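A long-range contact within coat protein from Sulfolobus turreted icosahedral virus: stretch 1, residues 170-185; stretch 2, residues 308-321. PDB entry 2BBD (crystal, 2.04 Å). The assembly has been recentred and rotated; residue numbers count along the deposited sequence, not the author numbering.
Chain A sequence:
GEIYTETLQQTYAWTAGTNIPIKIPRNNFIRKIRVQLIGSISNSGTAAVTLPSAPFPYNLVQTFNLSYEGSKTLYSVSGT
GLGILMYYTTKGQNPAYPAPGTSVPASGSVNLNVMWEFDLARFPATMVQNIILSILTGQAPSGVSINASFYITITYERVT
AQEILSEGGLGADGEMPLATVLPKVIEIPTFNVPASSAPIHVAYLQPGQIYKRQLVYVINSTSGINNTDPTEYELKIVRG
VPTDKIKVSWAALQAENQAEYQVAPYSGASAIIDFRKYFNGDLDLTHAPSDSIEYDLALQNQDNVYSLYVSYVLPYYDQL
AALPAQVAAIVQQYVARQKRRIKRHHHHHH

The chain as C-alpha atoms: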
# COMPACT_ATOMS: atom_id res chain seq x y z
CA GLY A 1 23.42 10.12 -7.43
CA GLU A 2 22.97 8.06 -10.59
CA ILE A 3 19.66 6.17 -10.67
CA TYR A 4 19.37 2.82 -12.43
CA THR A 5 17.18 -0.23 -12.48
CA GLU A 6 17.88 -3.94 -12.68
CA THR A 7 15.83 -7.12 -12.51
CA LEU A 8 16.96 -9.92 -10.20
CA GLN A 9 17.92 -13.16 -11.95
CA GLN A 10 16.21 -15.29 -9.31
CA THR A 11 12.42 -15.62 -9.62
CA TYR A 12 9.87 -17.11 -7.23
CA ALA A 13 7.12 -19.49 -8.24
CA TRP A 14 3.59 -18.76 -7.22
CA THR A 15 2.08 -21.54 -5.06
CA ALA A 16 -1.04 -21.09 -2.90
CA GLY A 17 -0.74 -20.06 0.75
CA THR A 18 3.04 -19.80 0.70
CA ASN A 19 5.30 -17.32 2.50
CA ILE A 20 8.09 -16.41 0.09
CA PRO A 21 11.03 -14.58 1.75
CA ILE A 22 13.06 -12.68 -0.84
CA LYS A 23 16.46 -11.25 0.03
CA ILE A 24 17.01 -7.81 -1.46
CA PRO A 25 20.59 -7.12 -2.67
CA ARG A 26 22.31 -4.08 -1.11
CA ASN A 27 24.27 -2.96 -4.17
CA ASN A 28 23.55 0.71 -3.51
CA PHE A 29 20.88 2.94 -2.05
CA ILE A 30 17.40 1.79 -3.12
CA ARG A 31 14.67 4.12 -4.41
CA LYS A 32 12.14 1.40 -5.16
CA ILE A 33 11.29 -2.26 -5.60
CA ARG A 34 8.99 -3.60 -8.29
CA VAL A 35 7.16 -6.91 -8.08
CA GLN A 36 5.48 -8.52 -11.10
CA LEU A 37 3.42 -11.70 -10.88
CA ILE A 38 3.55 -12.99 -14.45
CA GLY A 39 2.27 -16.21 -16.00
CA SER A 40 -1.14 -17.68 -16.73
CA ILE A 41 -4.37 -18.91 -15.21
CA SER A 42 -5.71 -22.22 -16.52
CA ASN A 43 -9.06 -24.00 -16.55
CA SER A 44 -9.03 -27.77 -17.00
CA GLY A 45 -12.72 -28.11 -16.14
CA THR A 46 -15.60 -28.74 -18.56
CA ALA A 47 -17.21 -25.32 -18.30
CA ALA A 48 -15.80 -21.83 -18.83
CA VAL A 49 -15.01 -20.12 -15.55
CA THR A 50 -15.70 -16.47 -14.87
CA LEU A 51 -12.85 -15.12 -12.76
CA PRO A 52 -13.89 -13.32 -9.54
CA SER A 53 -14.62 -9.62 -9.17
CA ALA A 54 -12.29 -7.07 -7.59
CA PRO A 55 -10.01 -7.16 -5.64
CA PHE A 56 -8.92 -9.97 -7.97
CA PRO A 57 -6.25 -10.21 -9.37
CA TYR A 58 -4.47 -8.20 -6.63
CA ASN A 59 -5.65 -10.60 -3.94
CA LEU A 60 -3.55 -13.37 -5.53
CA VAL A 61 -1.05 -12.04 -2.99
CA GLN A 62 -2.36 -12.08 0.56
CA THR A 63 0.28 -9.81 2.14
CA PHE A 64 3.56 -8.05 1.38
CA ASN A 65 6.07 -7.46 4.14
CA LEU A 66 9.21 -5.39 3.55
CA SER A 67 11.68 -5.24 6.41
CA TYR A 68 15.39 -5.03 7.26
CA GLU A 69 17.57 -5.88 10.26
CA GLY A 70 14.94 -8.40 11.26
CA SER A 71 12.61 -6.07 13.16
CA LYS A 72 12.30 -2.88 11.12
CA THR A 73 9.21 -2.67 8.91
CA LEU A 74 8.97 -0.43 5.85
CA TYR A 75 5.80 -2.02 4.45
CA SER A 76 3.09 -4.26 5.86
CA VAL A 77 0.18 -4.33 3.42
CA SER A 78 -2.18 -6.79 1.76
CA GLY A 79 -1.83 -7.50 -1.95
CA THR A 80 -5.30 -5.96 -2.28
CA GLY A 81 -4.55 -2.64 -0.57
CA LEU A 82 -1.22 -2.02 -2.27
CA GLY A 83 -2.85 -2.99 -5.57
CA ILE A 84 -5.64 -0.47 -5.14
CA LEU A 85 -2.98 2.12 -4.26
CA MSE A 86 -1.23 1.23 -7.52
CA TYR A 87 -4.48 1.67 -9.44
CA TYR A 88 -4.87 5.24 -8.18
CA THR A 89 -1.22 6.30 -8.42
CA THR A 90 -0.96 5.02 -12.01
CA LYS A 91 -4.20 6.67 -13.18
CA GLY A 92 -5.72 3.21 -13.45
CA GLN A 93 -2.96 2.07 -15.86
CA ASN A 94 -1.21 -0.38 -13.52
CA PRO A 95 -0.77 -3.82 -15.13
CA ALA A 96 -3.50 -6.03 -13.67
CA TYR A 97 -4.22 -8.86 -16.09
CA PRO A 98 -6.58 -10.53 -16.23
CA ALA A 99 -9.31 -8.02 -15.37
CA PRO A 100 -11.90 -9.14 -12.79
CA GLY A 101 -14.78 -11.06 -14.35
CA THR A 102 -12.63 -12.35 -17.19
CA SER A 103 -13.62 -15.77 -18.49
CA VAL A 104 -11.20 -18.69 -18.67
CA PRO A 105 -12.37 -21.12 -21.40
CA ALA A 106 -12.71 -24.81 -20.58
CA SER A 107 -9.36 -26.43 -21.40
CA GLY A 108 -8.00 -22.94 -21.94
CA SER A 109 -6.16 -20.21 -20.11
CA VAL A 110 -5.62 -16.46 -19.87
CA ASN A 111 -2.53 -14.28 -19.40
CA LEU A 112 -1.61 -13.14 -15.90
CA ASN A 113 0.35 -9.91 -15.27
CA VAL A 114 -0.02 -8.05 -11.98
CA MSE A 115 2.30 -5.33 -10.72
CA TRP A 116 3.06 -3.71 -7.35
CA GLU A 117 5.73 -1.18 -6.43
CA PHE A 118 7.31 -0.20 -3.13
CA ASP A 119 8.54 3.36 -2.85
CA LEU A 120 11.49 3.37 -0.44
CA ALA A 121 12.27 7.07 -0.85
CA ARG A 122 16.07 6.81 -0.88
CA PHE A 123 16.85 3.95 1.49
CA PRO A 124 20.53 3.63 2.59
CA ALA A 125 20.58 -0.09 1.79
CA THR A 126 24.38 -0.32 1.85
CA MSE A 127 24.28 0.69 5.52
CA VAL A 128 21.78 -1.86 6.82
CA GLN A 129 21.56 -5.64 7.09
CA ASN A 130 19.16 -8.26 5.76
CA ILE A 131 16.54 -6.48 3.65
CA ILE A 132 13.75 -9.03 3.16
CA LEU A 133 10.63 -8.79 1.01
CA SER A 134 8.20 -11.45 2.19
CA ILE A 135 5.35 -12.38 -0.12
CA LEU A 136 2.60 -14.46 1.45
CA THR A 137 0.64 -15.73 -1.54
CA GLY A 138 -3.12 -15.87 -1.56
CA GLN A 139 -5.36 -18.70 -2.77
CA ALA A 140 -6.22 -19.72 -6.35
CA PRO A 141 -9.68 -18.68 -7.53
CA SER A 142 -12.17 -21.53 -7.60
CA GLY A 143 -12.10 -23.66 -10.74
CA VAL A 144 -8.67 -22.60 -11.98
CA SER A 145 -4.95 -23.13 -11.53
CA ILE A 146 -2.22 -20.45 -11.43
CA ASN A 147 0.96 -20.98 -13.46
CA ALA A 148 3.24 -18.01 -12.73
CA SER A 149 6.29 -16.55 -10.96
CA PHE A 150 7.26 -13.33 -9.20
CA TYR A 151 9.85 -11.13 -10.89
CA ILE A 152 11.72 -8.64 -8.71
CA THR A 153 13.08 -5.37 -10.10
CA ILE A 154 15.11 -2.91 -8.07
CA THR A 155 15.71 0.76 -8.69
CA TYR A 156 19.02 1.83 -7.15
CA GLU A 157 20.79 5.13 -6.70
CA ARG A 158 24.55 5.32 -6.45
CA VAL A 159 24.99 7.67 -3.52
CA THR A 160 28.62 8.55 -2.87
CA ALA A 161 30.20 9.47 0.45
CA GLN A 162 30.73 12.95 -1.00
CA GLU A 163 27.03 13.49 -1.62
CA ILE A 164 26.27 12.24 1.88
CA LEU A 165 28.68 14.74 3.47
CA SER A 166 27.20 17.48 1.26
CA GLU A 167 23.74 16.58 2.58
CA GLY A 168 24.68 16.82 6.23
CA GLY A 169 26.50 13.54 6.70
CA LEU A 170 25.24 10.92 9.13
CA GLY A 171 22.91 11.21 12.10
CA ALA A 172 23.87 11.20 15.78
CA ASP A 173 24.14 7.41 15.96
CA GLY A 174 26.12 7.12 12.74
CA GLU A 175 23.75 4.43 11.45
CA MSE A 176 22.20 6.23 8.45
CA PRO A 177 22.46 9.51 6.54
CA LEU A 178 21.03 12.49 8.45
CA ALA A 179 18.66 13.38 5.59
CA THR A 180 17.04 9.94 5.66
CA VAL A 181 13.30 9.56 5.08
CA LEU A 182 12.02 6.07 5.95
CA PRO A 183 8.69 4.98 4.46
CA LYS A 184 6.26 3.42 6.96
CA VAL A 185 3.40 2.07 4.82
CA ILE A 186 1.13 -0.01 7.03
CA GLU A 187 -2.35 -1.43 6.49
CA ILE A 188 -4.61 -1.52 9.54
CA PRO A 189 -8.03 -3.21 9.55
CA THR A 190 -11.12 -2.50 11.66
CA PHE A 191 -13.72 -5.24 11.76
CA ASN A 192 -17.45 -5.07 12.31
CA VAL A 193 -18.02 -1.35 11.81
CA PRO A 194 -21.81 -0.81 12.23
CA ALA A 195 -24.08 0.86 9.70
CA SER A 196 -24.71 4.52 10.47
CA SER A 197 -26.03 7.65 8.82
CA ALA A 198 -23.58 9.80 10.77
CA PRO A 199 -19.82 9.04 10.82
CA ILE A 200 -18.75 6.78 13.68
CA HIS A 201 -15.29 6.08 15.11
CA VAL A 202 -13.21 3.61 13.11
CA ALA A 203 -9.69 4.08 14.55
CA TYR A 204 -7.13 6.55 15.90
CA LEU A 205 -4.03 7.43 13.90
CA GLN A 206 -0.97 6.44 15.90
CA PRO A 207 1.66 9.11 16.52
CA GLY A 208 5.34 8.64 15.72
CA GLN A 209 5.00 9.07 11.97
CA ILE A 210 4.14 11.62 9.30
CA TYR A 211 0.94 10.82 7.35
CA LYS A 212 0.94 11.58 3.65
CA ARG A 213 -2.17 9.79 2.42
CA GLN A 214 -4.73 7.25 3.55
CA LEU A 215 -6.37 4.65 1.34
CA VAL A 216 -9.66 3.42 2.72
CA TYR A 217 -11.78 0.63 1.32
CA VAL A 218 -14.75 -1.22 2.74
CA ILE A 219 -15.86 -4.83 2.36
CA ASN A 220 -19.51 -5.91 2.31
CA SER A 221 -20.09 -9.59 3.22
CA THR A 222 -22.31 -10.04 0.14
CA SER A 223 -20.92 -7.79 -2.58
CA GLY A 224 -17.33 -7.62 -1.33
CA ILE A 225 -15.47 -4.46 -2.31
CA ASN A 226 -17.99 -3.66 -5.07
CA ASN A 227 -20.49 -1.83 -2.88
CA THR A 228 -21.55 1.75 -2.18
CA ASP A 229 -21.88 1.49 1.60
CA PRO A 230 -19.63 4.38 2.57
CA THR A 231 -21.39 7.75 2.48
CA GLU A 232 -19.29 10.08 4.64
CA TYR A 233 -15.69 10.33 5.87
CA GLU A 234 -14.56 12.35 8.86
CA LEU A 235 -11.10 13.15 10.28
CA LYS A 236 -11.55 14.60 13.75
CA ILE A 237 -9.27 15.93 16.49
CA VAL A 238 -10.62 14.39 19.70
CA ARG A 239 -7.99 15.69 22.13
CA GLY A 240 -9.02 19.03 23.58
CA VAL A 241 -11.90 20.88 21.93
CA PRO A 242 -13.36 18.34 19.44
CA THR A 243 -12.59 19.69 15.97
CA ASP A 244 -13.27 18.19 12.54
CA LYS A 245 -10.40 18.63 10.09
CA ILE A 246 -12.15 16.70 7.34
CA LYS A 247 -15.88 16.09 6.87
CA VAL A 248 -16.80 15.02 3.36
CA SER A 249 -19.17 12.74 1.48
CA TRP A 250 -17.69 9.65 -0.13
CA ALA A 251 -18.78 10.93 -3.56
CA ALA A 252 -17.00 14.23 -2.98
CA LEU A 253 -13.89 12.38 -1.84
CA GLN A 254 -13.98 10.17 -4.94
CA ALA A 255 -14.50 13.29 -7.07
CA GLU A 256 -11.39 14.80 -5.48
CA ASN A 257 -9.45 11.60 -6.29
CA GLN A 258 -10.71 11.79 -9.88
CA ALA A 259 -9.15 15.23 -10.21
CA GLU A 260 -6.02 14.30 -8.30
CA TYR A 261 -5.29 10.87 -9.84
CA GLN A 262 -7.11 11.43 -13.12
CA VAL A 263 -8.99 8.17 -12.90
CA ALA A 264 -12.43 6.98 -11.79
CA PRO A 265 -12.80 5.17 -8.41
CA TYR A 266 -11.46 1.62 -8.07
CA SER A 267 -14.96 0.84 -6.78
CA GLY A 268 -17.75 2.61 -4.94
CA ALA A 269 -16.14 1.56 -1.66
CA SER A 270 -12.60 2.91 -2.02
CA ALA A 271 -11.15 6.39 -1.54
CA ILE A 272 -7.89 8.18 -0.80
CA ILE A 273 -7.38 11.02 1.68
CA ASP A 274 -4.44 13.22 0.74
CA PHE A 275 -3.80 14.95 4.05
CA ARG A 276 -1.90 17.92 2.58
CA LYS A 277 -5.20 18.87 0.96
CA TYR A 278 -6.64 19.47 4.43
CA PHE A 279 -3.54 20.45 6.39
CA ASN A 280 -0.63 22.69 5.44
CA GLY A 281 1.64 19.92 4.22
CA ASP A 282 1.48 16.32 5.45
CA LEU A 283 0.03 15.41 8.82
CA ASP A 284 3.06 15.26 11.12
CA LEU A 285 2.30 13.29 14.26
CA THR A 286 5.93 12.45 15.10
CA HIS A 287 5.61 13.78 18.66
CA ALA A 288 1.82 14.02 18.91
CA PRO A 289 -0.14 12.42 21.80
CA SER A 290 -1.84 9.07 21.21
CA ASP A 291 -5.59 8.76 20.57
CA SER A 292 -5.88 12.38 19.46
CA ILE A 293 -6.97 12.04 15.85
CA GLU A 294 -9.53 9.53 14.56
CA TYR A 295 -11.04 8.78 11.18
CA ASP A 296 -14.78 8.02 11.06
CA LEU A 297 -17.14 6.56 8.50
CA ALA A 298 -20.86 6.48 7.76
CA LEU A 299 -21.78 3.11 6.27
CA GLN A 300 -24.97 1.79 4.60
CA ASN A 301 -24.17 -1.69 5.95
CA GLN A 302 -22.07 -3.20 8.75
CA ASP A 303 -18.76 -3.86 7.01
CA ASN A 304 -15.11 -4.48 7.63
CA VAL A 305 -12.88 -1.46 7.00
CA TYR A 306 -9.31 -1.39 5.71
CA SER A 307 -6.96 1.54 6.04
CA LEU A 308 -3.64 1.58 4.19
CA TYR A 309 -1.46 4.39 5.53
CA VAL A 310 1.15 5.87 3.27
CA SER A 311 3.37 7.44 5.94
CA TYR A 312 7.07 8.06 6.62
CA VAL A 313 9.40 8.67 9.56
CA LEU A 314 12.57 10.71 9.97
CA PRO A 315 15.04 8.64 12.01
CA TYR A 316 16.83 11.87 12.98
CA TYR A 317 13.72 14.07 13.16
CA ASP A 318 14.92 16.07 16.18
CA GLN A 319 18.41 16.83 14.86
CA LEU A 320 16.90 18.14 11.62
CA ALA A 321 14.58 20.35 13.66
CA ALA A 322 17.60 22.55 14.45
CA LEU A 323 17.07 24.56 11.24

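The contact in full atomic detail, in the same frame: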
# COMPACT_ATOMS: atom_id res chain seq x y z
N LEU A 170 26.00 11.92 8.41
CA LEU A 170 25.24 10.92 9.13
C LEU A 170 24.55 11.51 10.36
O LEU A 170 24.87 12.62 10.78
CB LEU A 170 26.17 9.79 9.58
CG LEU A 170 26.57 8.71 8.57
CD1 LEU A 170 26.59 9.24 7.16
CD2 LEU A 170 27.92 8.16 8.97
N GLY A 171 23.62 10.75 10.92
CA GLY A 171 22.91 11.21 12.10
C GLY A 171 23.69 10.86 13.36
O GLY A 171 24.67 10.11 13.31
N ALA A 172 23.23 11.40 14.48
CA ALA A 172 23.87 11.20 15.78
C ALA A 172 24.42 9.81 16.06
O ALA A 172 25.50 9.68 16.63
CB ALA A 172 22.90 11.60 16.89
N ASP A 173 23.68 8.77 15.68
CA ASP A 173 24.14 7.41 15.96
C ASP A 173 24.99 6.80 14.85
O ASP A 173 25.35 5.62 14.92
CB ASP A 173 22.94 6.49 16.26
CG ASP A 173 21.99 6.35 15.08
OD1 ASP A 173 20.99 5.62 15.24
OD2 ASP A 173 22.22 6.96 14.02
N GLY A 174 25.30 7.60 13.84
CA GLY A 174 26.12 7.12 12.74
C GLY A 174 25.59 5.94 11.94
O GLY A 174 26.31 5.39 11.11
N GLU A 175 24.34 5.56 12.16
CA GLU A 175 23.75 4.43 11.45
C GLU A 175 23.32 4.73 10.01
O GLU A 175 23.60 3.95 9.10
CB GLU A 175 22.56 3.88 12.23
CG GLU A 175 22.94 3.35 13.60
CD GLU A 175 21.81 2.62 14.31
OE1 GLU A 175 22.00 2.24 15.48
OE2 GLU A 175 20.74 2.43 13.69
N MSE A 176 22.66 5.86 9.79
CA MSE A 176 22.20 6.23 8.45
C MSE A 176 22.43 7.70 8.15
O MSE A 176 22.74 8.48 9.05
CB MSE A 176 20.70 5.97 8.30
CG MSE A 176 20.20 4.60 8.71
SE MSE A 176 18.27 4.53 8.39
CE MSE A 176 18.09 2.64 7.97
N PRO A 177 22.26 8.10 6.88
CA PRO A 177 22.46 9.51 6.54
C PRO A 177 21.47 10.35 7.34
O PRO A 177 20.36 9.89 7.66
CB PRO A 177 22.16 9.54 5.04
CG PRO A 177 22.62 8.19 4.58
CD PRO A 177 22.09 7.28 5.67
N LEU A 178 21.87 11.57 7.68
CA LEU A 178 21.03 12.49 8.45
C LEU A 178 19.73 12.80 7.72
O LEU A 178 18.66 12.81 8.33
CB LEU A 178 21.79 13.80 8.70
CG LEU A 178 21.08 14.87 9.53
CD1 LEU A 178 21.01 14.42 10.99
CD2 LEU A 178 21.85 16.19 9.43
N ALA A 179 19.82 13.05 6.41
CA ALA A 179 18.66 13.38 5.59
C ALA A 179 17.83 12.17 5.16
O ALA A 179 17.24 12.16 4.07
CB ALA A 179 19.11 14.16 4.35
N THR A 180 17.78 11.15 6.00
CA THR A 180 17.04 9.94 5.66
C THR A 180 15.53 9.99 5.96
O THR A 180 15.11 10.35 7.06
CB THR A 180 17.63 8.71 6.39
OG1 THR A 180 18.93 8.42 5.86
CG2 THR A 180 16.71 7.49 6.21
N VAL A 181 14.74 9.64 4.95
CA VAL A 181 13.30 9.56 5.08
C VAL A 181 12.94 8.08 4.91
O VAL A 181 13.17 7.50 3.85
CB VAL A 181 12.57 10.37 3.98
CG1 VAL A 181 11.06 10.23 4.15
CG2 VAL A 181 12.96 11.84 4.06
N LEU A 182 12.41 7.48 5.97
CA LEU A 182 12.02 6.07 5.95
C LEU A 182 10.52 5.87 5.76
O LEU A 182 9.72 6.30 6.58
CB LEU A 182 12.42 5.40 7.27
CG LEU A 182 13.90 5.32 7.62
CD1 LEU A 182 14.07 4.62 8.97
CD2 LEU A 182 14.65 4.58 6.53
N PRO A 183 10.12 5.20 4.67
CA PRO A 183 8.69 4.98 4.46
C PRO A 183 8.16 4.03 5.54
O PRO A 183 8.88 3.15 6.01
CB PRO A 183 8.64 4.37 3.06
CG PRO A 183 9.95 3.65 2.96
CD PRO A 183 10.91 4.65 3.55
N LYS A 184 6.92 4.25 5.96
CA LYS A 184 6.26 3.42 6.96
C LYS A 184 4.82 3.23 6.45
O LYS A 184 3.88 3.85 6.94
CB LYS A 184 6.26 4.10 8.32
CG LYS A 184 5.75 3.22 9.45
CD LYS A 184 5.64 4.00 10.74
CE LYS A 184 5.23 3.12 11.91
NZ LYS A 184 6.28 2.11 12.25
N VAL A 185 4.68 2.36 5.46
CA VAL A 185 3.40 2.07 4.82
C VAL A 185 2.76 0.84 5.45
O VAL A 185 3.14 -0.29 5.15
CB VAL A 185 3.62 1.86 3.32
CG1 VAL A 185 2.30 1.64 2.61
CG2 VAL A 185 4.35 3.08 2.75
N LEU A 308 -5.04 1.71 4.57
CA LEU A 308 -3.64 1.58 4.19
C LEU A 308 -3.01 2.97 4.30
O LEU A 308 -3.31 3.87 3.50
CB LEU A 308 -3.52 1.03 2.76
CG LEU A 308 -2.11 0.64 2.28
CD1 LEU A 308 -2.23 -0.23 1.04
CD2 LEU A 308 -1.29 1.87 1.99
N TYR A 309 -2.14 3.12 5.28
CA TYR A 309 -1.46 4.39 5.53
C TYR A 309 -0.13 4.59 4.82
O TYR A 309 0.84 3.87 5.05
CB TYR A 309 -1.22 4.55 7.02
CG TYR A 309 -2.48 4.70 7.82
CD1 TYR A 309 -3.22 5.88 7.77
CD2 TYR A 309 -2.92 3.68 8.65
CE1 TYR A 309 -4.36 6.04 8.53
CE2 TYR A 309 -4.06 3.82 9.41
CZ TYR A 309 -4.77 5.00 9.36
OH TYR A 309 -5.89 5.15 10.13
N VAL A 310 -0.09 5.58 3.94
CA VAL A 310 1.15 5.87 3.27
C VAL A 310 1.81 6.96 4.11
O VAL A 310 1.52 8.15 3.95
CB VAL A 310 0.92 6.38 1.84
CG1 VAL A 310 2.25 6.72 1.20
CG2 VAL A 310 0.22 5.30 1.01
N SER A 311 2.67 6.53 5.04
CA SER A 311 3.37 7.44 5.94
C SER A 311 4.89 7.24 5.88
O SER A 311 5.39 6.32 5.23
CB SER A 311 2.91 7.19 7.38
OG SER A 311 1.50 7.37 7.53
N TYR A 312 5.62 8.14 6.55
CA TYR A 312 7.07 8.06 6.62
C TYR A 312 7.56 8.59 7.96
O TYR A 312 6.83 9.27 8.68
CB TYR A 312 7.74 8.83 5.47
CG TYR A 312 7.35 10.29 5.37
CD1 TYR A 312 6.21 10.67 4.67
CD2 TYR A 312 8.13 11.28 5.96
CE1 TYR A 312 5.85 12.01 4.55
CE2 TYR A 312 7.79 12.63 5.84
CZ TYR A 312 6.64 12.98 5.14
OH TYR A 312 6.27 14.30 5.03
N VAL A 313 8.80 8.26 8.30
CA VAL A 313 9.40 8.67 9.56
C VAL A 313 10.81 9.16 9.31
O VAL A 313 11.51 8.63 8.44
CB VAL A 313 9.47 7.49 10.55
CG1 VAL A 313 10.24 7.90 11.81
CG2 VAL A 313 8.07 7.03 10.92
N LEU A 314 11.22 10.17 10.07
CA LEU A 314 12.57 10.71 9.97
C LEU A 314 13.32 10.14 11.16
O LEU A 314 13.05 10.50 12.30
CB LEU A 314 12.57 12.23 10.06
CG LEU A 314 11.67 12.99 9.09
CD1 LEU A 314 12.05 14.47 9.16
CD2 LEU A 314 11.84 12.48 7.67
N PRO A 315 14.28 9.23 10.91
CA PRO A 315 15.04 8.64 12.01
C PRO A 315 15.81 9.65 12.86
O PRO A 315 16.10 9.40 14.02
CB PRO A 315 15.95 7.64 11.30
CG PRO A 315 16.17 8.28 9.96
CD PRO A 315 14.79 8.78 9.61
N TYR A 316 16.10 10.81 12.29
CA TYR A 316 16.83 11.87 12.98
C TYR A 316 16.00 13.15 13.00
O TYR A 316 16.53 14.25 12.89
CB TYR A 316 18.17 12.13 12.28
CG TYR A 316 19.00 10.87 12.13
CD1 TYR A 316 19.28 10.35 10.86
CD2 TYR A 316 19.45 10.18 13.25
CE1 TYR A 316 19.99 9.16 10.72
CE2 TYR A 316 20.16 8.99 13.12
CZ TYR A 316 20.43 8.48 11.85
OH TYR A 316 21.11 7.30 11.73
N TYR A 317 14.68 12.97 13.13
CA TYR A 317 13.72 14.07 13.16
C TYR A 317 14.21 15.27 13.97
O TYR A 317 14.36 16.37 13.45
CB TYR A 317 12.40 13.57 13.75
CG TYR A 317 11.28 14.58 13.72
CD1 TYR A 317 10.51 14.76 12.57
CD2 TYR A 317 10.98 15.35 14.85
CE1 TYR A 317 9.47 15.69 12.54
CE2 TYR A 317 9.94 16.28 14.82
CZ TYR A 317 9.20 16.44 13.67
OH TYR A 317 8.17 17.35 13.63
N ASP A 318 14.46 15.03 15.26
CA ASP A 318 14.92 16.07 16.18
C ASP A 318 16.12 16.85 15.66
O ASP A 318 16.04 18.07 15.50
CB ASP A 318 15.24 15.44 17.54
CG ASP A 318 13.99 14.91 18.22
OD1 ASP A 318 14.12 14.09 19.16
OD2 ASP A 318 12.88 15.31 17.82
N GLN A 319 17.23 16.17 15.38
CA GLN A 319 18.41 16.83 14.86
C GLN A 319 18.06 17.79 13.73
O GLN A 319 18.48 18.95 13.74
CB GLN A 319 19.44 15.80 14.36
CG GLN A 319 20.11 15.00 15.46
CD GLN A 319 21.32 14.22 14.96
OE1 GLN A 319 21.19 13.26 14.19
NE2 GLN A 319 22.51 14.64 15.38
N LEU A 320 17.29 17.31 12.75
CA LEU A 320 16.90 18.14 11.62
C LEU A 320 16.10 19.37 12.04
O LEU A 320 16.12 20.40 11.36
CB LEU A 320 16.07 17.33 10.62
CG LEU A 320 16.82 16.29 9.79
CD1 LEU A 320 15.82 15.41 9.07
CD2 LEU A 320 17.75 16.98 8.80
N ALA A 321 15.39 19.25 13.16
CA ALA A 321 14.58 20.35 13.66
C ALA A 321 15.40 21.62 13.89
O ALA A 321 14.88 22.73 13.76
CB ALA A 321 13.89 19.93 14.97
O HOH W 1 16.16 11.69 9.32

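How do the two backbones meet? Residues 182-185 run antiparallel to strand 308-313, their axes 147° apart in direction. Leu182 and Val313 form a hydrogen-bonded pair, with Leu182 N to Val313 O at 2.9 Å and Val313 N to Leu182 O at 2.8 Å. Lys184 N continues the ladder by donating to Ser311 O at 2.7 Å. Between these rungs Pro183 faces Tyr312; a proline nitrogen has no hydrogen to donate, and this non-hydrogen-bonded site asks for none. The CA atoms of Pro183 and Tyr312 come within 4.1 Å.

Why does Tyr316 bury more surface here than any other residue? Its CA-to-CB bond points toward the first stretch, and chi1 in the m well (-54°) carries the ring into the loop formed by Gly171 to Leu178. There the hydroxyl does two jobs: Tyr316 OH donates to Asp173 OD2 at 2.6 Å and accepts from Met176 N at 2.9 Å. Asp173 adopts the p rotamer (63°), which brings its carboxylate to the hydroxyl although its CA-to-CB bond points sideways; the same OD2 of Asp173 accepts from Glu175 N at 3.1 Å, so one oxygen ties the loop to itself and to the tyrosine.

What lies against the Tyr316 ring? Gly171 CA sits over one face, 3.5 Å from the ring centroid and almost on the ring normal, a CH-pi contact. The absence of a side chain matters, since an ideal CB on Gly171 would lie 2.3 Å from Tyr316 CE2. Leu178, with chi1 t and chi2 p, brings CD1 to 3.9 Å from Tyr316 CB, while its CG lies 4.0 Å from CD2 of Leu320 on the following helix. From that helix Gln319, m at chi1 and t at chi2, reaches back so that its OE1 accepts from Ala172 N at 2.8 Å.

What else joins the stretches, away from the tyrosine hydroxyl and the strand rungs? A water donates to Leu178 O (2.9 Å) and Thr180 O (2.8 Å) and accepts from Tyr316 N (3.1 Å), satisfying three backbone groups at once. Nearby, Val181 in the t rotamer places CG1 3.6 Å from Tyr312 CD2 and CG2 3.8 Å from Leu314 CD2. At the far end of the pairing, Val185, also t, sets CG1 3.7 Å from Leu308 CD2, an apolar contact that extends the packing beyond the hydrogen-bonded rungs.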